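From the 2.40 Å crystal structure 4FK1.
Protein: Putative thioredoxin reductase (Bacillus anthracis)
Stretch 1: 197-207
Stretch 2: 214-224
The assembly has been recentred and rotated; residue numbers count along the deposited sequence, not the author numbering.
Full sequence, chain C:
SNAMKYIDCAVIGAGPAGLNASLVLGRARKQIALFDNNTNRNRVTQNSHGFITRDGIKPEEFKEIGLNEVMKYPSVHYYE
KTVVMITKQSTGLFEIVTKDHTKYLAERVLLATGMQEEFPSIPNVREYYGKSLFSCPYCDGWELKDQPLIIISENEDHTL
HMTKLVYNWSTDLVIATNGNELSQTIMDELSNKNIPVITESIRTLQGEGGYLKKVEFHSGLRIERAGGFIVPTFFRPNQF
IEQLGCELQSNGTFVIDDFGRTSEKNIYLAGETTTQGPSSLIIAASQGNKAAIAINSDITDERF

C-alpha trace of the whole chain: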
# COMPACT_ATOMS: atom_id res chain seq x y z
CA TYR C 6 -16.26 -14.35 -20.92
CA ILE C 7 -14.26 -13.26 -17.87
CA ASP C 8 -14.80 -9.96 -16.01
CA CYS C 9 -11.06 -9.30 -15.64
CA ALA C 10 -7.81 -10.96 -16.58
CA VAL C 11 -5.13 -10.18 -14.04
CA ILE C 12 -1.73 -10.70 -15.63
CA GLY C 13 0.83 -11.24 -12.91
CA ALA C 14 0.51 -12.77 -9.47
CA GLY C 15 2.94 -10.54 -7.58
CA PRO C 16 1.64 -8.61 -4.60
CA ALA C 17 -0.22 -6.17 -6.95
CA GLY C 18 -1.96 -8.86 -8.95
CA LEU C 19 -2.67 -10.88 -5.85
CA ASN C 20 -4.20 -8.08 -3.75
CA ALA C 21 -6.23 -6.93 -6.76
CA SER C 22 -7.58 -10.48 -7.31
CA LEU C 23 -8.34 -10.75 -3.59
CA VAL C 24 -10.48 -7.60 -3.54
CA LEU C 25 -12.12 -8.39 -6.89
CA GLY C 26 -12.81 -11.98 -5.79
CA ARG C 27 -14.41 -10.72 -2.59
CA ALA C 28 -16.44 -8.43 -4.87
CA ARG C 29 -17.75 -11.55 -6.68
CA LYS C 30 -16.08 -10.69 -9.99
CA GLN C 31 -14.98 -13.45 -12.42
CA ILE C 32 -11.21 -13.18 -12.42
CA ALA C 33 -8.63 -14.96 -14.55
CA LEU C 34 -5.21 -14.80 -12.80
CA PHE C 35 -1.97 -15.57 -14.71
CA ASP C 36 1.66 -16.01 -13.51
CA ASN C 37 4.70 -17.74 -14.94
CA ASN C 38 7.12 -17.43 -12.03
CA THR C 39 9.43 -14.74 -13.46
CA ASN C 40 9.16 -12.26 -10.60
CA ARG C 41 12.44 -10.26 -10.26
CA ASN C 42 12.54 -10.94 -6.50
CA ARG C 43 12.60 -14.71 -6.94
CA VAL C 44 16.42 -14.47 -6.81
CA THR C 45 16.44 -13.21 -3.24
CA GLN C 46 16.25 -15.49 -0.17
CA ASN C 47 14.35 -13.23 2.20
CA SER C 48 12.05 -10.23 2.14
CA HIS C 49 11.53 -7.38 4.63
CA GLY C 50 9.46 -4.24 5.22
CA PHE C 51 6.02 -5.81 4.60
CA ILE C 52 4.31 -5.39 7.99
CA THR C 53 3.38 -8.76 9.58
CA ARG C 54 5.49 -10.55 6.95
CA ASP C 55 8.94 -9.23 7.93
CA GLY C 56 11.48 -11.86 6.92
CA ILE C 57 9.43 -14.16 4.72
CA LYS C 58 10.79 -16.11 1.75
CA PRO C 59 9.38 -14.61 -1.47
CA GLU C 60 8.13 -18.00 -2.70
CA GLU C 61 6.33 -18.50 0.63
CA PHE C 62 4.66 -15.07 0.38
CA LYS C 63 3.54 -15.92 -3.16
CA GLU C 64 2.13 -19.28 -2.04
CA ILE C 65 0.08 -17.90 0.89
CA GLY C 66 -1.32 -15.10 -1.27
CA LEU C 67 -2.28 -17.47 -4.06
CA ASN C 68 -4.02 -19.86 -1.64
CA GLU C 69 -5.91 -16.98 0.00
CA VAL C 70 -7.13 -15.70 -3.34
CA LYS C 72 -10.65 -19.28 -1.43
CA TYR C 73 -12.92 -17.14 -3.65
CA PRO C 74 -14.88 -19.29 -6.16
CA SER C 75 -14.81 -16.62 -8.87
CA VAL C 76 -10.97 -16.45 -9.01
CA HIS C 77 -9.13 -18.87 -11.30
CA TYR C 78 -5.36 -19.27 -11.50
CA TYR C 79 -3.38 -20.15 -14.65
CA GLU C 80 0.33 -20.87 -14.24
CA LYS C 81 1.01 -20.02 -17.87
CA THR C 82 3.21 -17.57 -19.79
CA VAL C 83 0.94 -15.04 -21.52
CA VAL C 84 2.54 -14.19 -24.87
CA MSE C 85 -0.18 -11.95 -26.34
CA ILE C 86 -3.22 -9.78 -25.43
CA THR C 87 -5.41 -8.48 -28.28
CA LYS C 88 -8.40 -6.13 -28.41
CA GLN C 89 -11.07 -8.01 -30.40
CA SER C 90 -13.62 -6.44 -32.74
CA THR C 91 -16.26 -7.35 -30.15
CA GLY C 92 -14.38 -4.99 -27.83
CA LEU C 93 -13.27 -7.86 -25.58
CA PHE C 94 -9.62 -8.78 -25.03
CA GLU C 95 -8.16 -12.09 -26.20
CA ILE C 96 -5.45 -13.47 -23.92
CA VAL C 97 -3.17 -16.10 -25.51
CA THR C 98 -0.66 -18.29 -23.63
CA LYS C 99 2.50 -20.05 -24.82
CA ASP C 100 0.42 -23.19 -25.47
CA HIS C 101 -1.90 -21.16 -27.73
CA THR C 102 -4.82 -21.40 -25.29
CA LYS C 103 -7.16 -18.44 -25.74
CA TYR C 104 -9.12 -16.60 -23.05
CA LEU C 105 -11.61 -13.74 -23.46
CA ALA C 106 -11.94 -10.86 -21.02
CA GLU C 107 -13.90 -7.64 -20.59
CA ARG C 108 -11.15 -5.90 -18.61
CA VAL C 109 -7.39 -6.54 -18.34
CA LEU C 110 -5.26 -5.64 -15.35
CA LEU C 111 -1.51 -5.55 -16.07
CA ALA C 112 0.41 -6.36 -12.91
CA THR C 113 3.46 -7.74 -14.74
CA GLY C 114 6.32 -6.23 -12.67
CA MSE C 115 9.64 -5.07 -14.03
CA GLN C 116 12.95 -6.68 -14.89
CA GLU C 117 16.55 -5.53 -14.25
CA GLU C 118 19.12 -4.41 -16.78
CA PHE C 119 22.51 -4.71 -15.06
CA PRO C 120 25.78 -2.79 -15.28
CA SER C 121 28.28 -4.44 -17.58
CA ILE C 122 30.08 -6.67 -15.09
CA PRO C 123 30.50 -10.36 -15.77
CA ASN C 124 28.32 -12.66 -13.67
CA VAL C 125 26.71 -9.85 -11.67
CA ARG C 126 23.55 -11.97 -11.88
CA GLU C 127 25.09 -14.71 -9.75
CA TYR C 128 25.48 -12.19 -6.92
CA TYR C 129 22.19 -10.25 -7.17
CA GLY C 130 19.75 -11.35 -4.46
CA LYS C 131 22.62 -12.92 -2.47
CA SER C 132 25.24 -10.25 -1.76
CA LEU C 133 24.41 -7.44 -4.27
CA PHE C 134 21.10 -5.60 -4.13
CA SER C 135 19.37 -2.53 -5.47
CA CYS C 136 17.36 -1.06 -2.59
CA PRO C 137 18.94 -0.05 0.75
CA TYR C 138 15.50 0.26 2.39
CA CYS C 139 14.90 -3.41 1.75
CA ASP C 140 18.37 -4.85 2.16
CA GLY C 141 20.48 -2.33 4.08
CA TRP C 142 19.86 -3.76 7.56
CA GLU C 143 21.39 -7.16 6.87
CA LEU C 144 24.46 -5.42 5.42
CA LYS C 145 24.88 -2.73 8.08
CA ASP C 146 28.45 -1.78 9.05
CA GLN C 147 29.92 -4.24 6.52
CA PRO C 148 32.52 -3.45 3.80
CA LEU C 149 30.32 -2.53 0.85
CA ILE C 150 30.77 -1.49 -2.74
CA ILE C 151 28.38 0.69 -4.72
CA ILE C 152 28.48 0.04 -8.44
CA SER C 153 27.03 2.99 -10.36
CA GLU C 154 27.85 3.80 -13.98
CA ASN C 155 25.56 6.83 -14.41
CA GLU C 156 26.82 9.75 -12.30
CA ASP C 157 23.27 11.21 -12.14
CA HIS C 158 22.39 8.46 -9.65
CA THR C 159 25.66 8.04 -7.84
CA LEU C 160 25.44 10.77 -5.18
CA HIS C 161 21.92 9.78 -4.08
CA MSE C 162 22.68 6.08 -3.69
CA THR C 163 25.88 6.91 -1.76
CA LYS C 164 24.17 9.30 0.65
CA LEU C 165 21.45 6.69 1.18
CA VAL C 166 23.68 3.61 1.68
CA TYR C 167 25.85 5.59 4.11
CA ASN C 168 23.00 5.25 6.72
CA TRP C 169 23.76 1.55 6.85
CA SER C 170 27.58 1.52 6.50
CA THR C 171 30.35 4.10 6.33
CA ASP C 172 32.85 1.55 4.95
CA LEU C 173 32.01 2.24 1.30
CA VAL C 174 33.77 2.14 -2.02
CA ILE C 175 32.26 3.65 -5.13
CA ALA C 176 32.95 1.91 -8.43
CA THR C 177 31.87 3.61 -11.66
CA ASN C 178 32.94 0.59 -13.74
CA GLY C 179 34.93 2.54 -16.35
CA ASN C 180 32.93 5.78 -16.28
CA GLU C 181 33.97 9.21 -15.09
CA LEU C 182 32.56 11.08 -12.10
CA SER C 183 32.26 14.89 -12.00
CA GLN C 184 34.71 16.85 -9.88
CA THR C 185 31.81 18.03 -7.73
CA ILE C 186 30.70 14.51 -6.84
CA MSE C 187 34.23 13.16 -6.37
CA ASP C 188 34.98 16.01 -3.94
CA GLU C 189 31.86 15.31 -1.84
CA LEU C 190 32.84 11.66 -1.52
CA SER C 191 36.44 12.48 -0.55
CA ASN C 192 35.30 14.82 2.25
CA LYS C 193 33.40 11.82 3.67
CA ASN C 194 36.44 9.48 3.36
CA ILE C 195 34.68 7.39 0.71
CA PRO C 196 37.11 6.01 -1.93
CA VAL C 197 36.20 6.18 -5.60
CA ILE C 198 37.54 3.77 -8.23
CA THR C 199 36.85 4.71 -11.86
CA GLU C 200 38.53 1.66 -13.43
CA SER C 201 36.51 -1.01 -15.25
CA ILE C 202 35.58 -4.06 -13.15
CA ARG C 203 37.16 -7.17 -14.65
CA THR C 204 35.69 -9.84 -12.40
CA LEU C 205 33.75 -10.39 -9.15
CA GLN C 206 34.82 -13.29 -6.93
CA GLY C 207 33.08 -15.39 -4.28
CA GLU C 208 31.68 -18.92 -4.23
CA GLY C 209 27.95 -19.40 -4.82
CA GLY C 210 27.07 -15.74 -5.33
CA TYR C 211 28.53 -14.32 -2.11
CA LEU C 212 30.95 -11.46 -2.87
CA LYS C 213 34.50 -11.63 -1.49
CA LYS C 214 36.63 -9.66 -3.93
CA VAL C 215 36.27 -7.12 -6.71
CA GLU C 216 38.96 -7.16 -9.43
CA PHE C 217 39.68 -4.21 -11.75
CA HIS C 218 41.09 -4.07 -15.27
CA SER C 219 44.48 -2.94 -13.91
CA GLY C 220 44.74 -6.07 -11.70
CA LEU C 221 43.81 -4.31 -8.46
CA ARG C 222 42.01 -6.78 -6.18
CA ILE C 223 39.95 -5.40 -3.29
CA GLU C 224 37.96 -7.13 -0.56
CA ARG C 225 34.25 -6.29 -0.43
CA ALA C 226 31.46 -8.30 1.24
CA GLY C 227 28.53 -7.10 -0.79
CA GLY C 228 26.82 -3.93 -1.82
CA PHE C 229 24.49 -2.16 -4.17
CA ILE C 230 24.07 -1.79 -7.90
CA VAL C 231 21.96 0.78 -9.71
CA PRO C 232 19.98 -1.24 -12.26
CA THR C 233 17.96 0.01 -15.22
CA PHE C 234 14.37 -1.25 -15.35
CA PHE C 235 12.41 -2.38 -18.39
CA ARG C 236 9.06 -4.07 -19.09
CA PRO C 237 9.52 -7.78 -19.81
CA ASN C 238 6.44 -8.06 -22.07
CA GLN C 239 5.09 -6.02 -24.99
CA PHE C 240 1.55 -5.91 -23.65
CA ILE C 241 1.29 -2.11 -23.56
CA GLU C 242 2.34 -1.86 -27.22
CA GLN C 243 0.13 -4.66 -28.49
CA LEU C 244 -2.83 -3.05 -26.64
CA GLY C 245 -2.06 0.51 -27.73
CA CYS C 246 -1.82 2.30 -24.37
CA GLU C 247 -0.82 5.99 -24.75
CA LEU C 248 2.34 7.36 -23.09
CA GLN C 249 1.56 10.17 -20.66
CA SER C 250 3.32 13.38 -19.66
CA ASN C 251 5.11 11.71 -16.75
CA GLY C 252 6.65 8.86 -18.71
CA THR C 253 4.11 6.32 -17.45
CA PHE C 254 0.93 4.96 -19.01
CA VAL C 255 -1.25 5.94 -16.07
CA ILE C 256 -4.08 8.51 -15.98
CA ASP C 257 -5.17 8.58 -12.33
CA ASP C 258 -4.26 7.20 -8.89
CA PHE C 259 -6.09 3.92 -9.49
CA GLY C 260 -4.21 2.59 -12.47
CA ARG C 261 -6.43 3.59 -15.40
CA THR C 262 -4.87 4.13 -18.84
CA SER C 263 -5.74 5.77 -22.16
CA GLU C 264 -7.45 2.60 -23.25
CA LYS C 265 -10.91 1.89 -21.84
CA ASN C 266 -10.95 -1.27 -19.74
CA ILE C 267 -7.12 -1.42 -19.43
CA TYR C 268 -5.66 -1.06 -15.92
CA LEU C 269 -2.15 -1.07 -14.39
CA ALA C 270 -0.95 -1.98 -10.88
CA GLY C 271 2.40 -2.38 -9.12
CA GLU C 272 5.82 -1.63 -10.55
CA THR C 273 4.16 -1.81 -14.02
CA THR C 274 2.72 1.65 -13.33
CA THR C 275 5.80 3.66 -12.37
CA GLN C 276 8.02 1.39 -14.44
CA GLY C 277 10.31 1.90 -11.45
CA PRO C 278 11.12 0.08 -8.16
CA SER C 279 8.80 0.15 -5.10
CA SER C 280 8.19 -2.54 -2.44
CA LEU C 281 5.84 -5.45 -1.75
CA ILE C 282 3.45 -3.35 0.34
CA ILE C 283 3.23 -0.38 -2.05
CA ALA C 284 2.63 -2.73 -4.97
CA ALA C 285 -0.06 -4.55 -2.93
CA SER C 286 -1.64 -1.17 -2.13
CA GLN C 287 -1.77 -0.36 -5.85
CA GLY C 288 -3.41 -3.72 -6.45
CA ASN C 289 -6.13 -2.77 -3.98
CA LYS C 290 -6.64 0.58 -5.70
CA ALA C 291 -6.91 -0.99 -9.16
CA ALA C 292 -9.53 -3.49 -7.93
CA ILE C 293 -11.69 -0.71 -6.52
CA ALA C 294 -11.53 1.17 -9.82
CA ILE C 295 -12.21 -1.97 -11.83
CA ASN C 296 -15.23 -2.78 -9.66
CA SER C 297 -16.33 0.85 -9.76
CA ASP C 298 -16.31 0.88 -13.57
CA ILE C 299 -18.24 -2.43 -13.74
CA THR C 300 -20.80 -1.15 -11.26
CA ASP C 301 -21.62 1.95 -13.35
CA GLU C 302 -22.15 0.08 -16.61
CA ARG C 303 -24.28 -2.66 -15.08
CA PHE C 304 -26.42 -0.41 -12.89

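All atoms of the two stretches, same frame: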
# COMPACT_ATOMS: atom_id res chain seq x y z
N VAL C 197 36.81 6.32 -4.29
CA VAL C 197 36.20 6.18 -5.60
C VAL C 197 37.19 5.50 -6.56
O VAL C 197 38.31 5.95 -6.73
CB VAL C 197 35.86 7.57 -6.19
CG1 VAL C 197 35.36 7.44 -7.61
CG2 VAL C 197 34.85 8.26 -5.32
N ILE C 198 36.77 4.40 -7.17
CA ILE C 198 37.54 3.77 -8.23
C ILE C 198 36.79 3.86 -9.57
O ILE C 198 35.63 3.41 -9.70
CB ILE C 198 37.89 2.31 -7.87
CG1 ILE C 198 38.74 2.27 -6.60
CG2 ILE C 198 38.61 1.60 -9.01
CD1 ILE C 198 38.67 0.97 -5.88
N THR C 199 37.44 4.48 -10.56
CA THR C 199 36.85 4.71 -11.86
C THR C 199 37.21 3.64 -12.90
O THR C 199 36.68 3.64 -14.00
CB THR C 199 37.25 6.10 -12.42
OG1 THR C 199 38.67 6.25 -12.36
CG2 THR C 199 36.61 7.20 -11.58
N GLU C 200 38.10 2.73 -12.53
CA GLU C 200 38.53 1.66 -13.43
C GLU C 200 37.43 0.64 -13.70
O GLU C 200 36.61 0.36 -12.81
CB GLU C 200 39.73 0.95 -12.81
CG GLU C 200 41.03 1.58 -13.13
CD GLU C 200 41.55 1.11 -14.47
OE1 GLU C 200 40.91 1.42 -15.50
OE2 GLU C 200 42.57 0.40 -14.49
N SER C 201 37.42 0.08 -14.90
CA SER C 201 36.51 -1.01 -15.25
C SER C 201 36.67 -2.22 -14.31
O SER C 201 37.78 -2.62 -13.99
CB SER C 201 36.74 -1.47 -16.69
OG SER C 201 36.21 -0.55 -17.62
N ILE C 202 35.55 -2.80 -13.89
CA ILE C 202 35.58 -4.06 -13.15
C ILE C 202 35.86 -5.22 -14.10
O ILE C 202 35.27 -5.33 -15.16
CB ILE C 202 34.27 -4.26 -12.36
CG1 ILE C 202 34.22 -3.26 -11.20
CG2 ILE C 202 34.18 -5.68 -11.84
CD1 ILE C 202 32.92 -3.22 -10.45
N ARG C 203 36.80 -6.08 -13.75
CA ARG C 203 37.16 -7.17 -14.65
C ARG C 203 36.38 -8.42 -14.28
O ARG C 203 36.00 -9.21 -15.15
CB ARG C 203 38.67 -7.44 -14.58
CG ARG C 203 39.17 -8.54 -15.52
CD ARG C 203 40.50 -9.13 -15.05
NE ARG C 203 41.68 -8.53 -15.68
CZ ARG C 203 42.92 -8.61 -15.18
NH1 ARG C 203 43.95 -8.07 -15.81
NH2 ARG C 203 43.12 -9.25 -14.04
N THR C 204 36.13 -8.58 -12.99
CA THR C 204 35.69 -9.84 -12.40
C THR C 204 35.15 -9.56 -10.98
O THR C 204 35.62 -8.65 -10.31
CB THR C 204 36.89 -10.83 -12.35
OG1 THR C 204 37.08 -11.44 -13.63
CG2 THR C 204 36.68 -11.92 -11.34
N LEU C 205 34.15 -10.33 -10.56
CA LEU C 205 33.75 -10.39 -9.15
C LEU C 205 34.15 -11.78 -8.71
O LEU C 205 34.18 -12.69 -9.52
CB LEU C 205 32.23 -10.26 -9.00
CG LEU C 205 31.53 -9.05 -9.57
CD1 LEU C 205 30.04 -9.27 -9.57
CD2 LEU C 205 31.85 -7.80 -8.78
N GLN C 206 34.46 -11.96 -7.43
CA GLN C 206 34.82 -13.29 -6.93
C GLN C 206 34.07 -13.64 -5.64
O GLN C 206 33.80 -12.77 -4.81
CB GLN C 206 36.36 -13.45 -6.76
CG GLN C 206 37.18 -12.38 -7.47
CD GLN C 206 38.61 -12.81 -7.83
OE1 GLN C 206 39.29 -13.51 -7.07
NE2 GLN C 206 39.08 -12.37 -9.00
N GLY C 207 33.74 -14.92 -5.48
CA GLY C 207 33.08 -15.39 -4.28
C GLY C 207 32.18 -16.56 -4.60
O GLY C 207 31.28 -16.44 -5.43
N LYS C 214 35.74 -10.63 -3.32
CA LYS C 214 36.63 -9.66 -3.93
C LYS C 214 36.14 -9.04 -5.24
O LYS C 214 35.52 -9.70 -6.07
CB LYS C 214 38.01 -10.28 -4.15
CG LYS C 214 38.75 -10.59 -2.88
CD LYS C 214 39.71 -11.72 -3.09
CE LYS C 214 40.39 -12.09 -1.80
NZ LYS C 214 41.39 -13.14 -2.06
N VAL C 215 36.47 -7.77 -5.44
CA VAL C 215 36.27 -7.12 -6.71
C VAL C 215 37.62 -6.93 -7.43
O VAL C 215 38.58 -6.42 -6.84
CB VAL C 215 35.56 -5.77 -6.52
CG1 VAL C 215 35.26 -5.12 -7.86
CG2 VAL C 215 34.28 -5.97 -5.70
N GLU C 216 37.72 -7.36 -8.68
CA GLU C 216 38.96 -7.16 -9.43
C GLU C 216 38.80 -6.19 -10.60
O GLU C 216 37.88 -6.34 -11.39
CB GLU C 216 39.56 -8.47 -9.92
CG GLU C 216 41.00 -8.25 -10.36
CD GLU C 216 41.50 -9.25 -11.36
OE1 GLU C 216 40.74 -10.17 -11.73
OE2 GLU C 216 42.66 -9.10 -11.78
N PHE C 217 39.72 -5.24 -10.71
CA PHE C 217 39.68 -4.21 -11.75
C PHE C 217 40.62 -4.49 -12.91
O PHE C 217 41.51 -5.34 -12.79
CB PHE C 217 39.95 -2.85 -11.13
CG PHE C 217 38.98 -2.49 -10.04
CD1 PHE C 217 37.77 -1.87 -10.35
CD2 PHE C 217 39.24 -2.83 -8.72
CE1 PHE C 217 36.86 -1.56 -9.36
CE2 PHE C 217 38.34 -2.52 -7.72
CZ PHE C 217 37.14 -1.89 -8.04
N HIS C 218 40.41 -3.78 -14.02
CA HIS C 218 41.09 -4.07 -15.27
C HIS C 218 42.61 -4.02 -15.08
O HIS C 218 43.34 -4.82 -15.65
CB HIS C 218 40.62 -3.10 -16.37
CG HIS C 218 41.20 -3.37 -17.73
ND1 HIS C 218 40.96 -4.52 -18.44
CD2 HIS C 218 42.02 -2.61 -18.51
CE1 HIS C 218 41.60 -4.47 -19.60
NE2 HIS C 218 42.25 -3.33 -19.67
N SER C 219 43.06 -3.09 -14.25
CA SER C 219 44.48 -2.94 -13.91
C SER C 219 45.11 -4.17 -13.21
O SER C 219 46.32 -4.37 -13.29
CB SER C 219 44.64 -1.73 -12.98
OG SER C 219 43.79 -1.85 -11.82
N GLY C 220 44.29 -4.93 -12.48
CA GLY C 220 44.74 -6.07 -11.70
C GLY C 220 44.51 -5.88 -10.21
O GLY C 220 44.66 -6.80 -9.41
N LEU C 221 44.16 -4.65 -9.83
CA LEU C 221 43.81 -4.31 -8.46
C LEU C 221 42.70 -5.20 -7.91
O LEU C 221 41.58 -5.17 -8.40
CB LEU C 221 43.36 -2.85 -8.40
CG LEU C 221 42.85 -2.39 -7.03
CD1 LEU C 221 43.88 -2.71 -5.94
CD2 LEU C 221 42.57 -0.92 -7.05
N ARG C 222 43.01 -5.97 -6.87
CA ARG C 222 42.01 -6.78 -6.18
C ARG C 222 41.68 -6.23 -4.79
O ARG C 222 42.55 -6.07 -3.94
CB ARG C 222 42.49 -8.23 -6.06
CG ARG C 222 41.87 -9.15 -7.09
CD ARG C 222 42.80 -10.26 -7.52
NE ARG C 222 43.24 -11.05 -6.37
CZ ARG C 222 42.56 -12.06 -5.84
NH1 ARG C 222 41.38 -12.40 -6.36
NH2 ARG C 222 43.05 -12.73 -4.80
N ILE C 223 40.40 -5.92 -4.57
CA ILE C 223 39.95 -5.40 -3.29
C ILE C 223 39.00 -6.39 -2.62
O ILE C 223 38.37 -7.20 -3.27
CB ILE C 223 39.29 -3.99 -3.44
CG1 ILE C 223 37.83 -4.08 -3.92
CG2 ILE C 223 40.14 -3.10 -4.36
CD1 ILE C 223 37.13 -2.73 -3.99
N GLU C 224 38.93 -6.34 -1.29
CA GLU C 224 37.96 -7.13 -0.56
C GLU C 224 36.73 -6.29 -0.34
O GLU C 224 36.83 -5.13 0.08
CB GLU C 224 38.53 -7.60 0.78
CG GLU C 224 39.60 -8.67 0.65
CD GLU C 224 40.45 -8.80 1.91
OE1 GLU C 224 40.09 -8.20 2.94
OE2 GLU C 224 41.50 -9.47 1.86
O HOH W 1 40.75 -7.24 -17.84

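Strands 202-206 and 214-217 run antiparallel, and the contact buries 871 Å² in total, much of it around R203, E216 and Q206. E216 anchors the backbone pairing. E216 N donates to T204 O (3.0 Å), and E216 O accepts from both R203 N (2.6 Å) and T204 N (3.3 Å). One carbonyl serves two successive amides because a beta bulge shifts the register by one residue between I202 and T204. Beyond the bulge the ladder continues with Q206 N to K214 O (2.8 Å) and K214 N to Q206 O (3.3 Å); at its other end H218 N donates to S201 O (2.9 Å).

R203, in the bulge, points its CA-to-CB bond toward stretch 2. Its long side chain, with chi1 and chi2 both t, carries the guanidinium over the F217-H218 backbone to a salt bridge, R203 NH2 to E216 OE2, at a very short 2.3 Å. E216 OE2 lies near the guanidinium plane, while F217 O and H218 C lie over one face. A water links R203 NE (2.7 Å) to H218 ND1 (2.8 Å). E216 is buried as a residue, and the exposed R203 supplies the charge opposite to its carboxylate.

Q206 shares a sheet face with T204, K214 and E216. Its CG packs 4.0 Å from K214 CB, and Q206 OE1 comes within 2.5 Å of R222 NH1, at the edge of that guanidinium.

Apolar side chains fill in elsewhere. I198 CG2 sits over the face of the F217 ring, 3.8 Å from its centroid, a CH-pi contact suited to a branched aliphatic group. I202 CG1 reaches F217 CE1 (3.6 Å) and V215 CG1 (4.0 Å), and L205 CD2 meets V215 CG2 at 4.3 Å. F217 also opens the type I turn closed by G220, whose positive phi (117°) suits glycine.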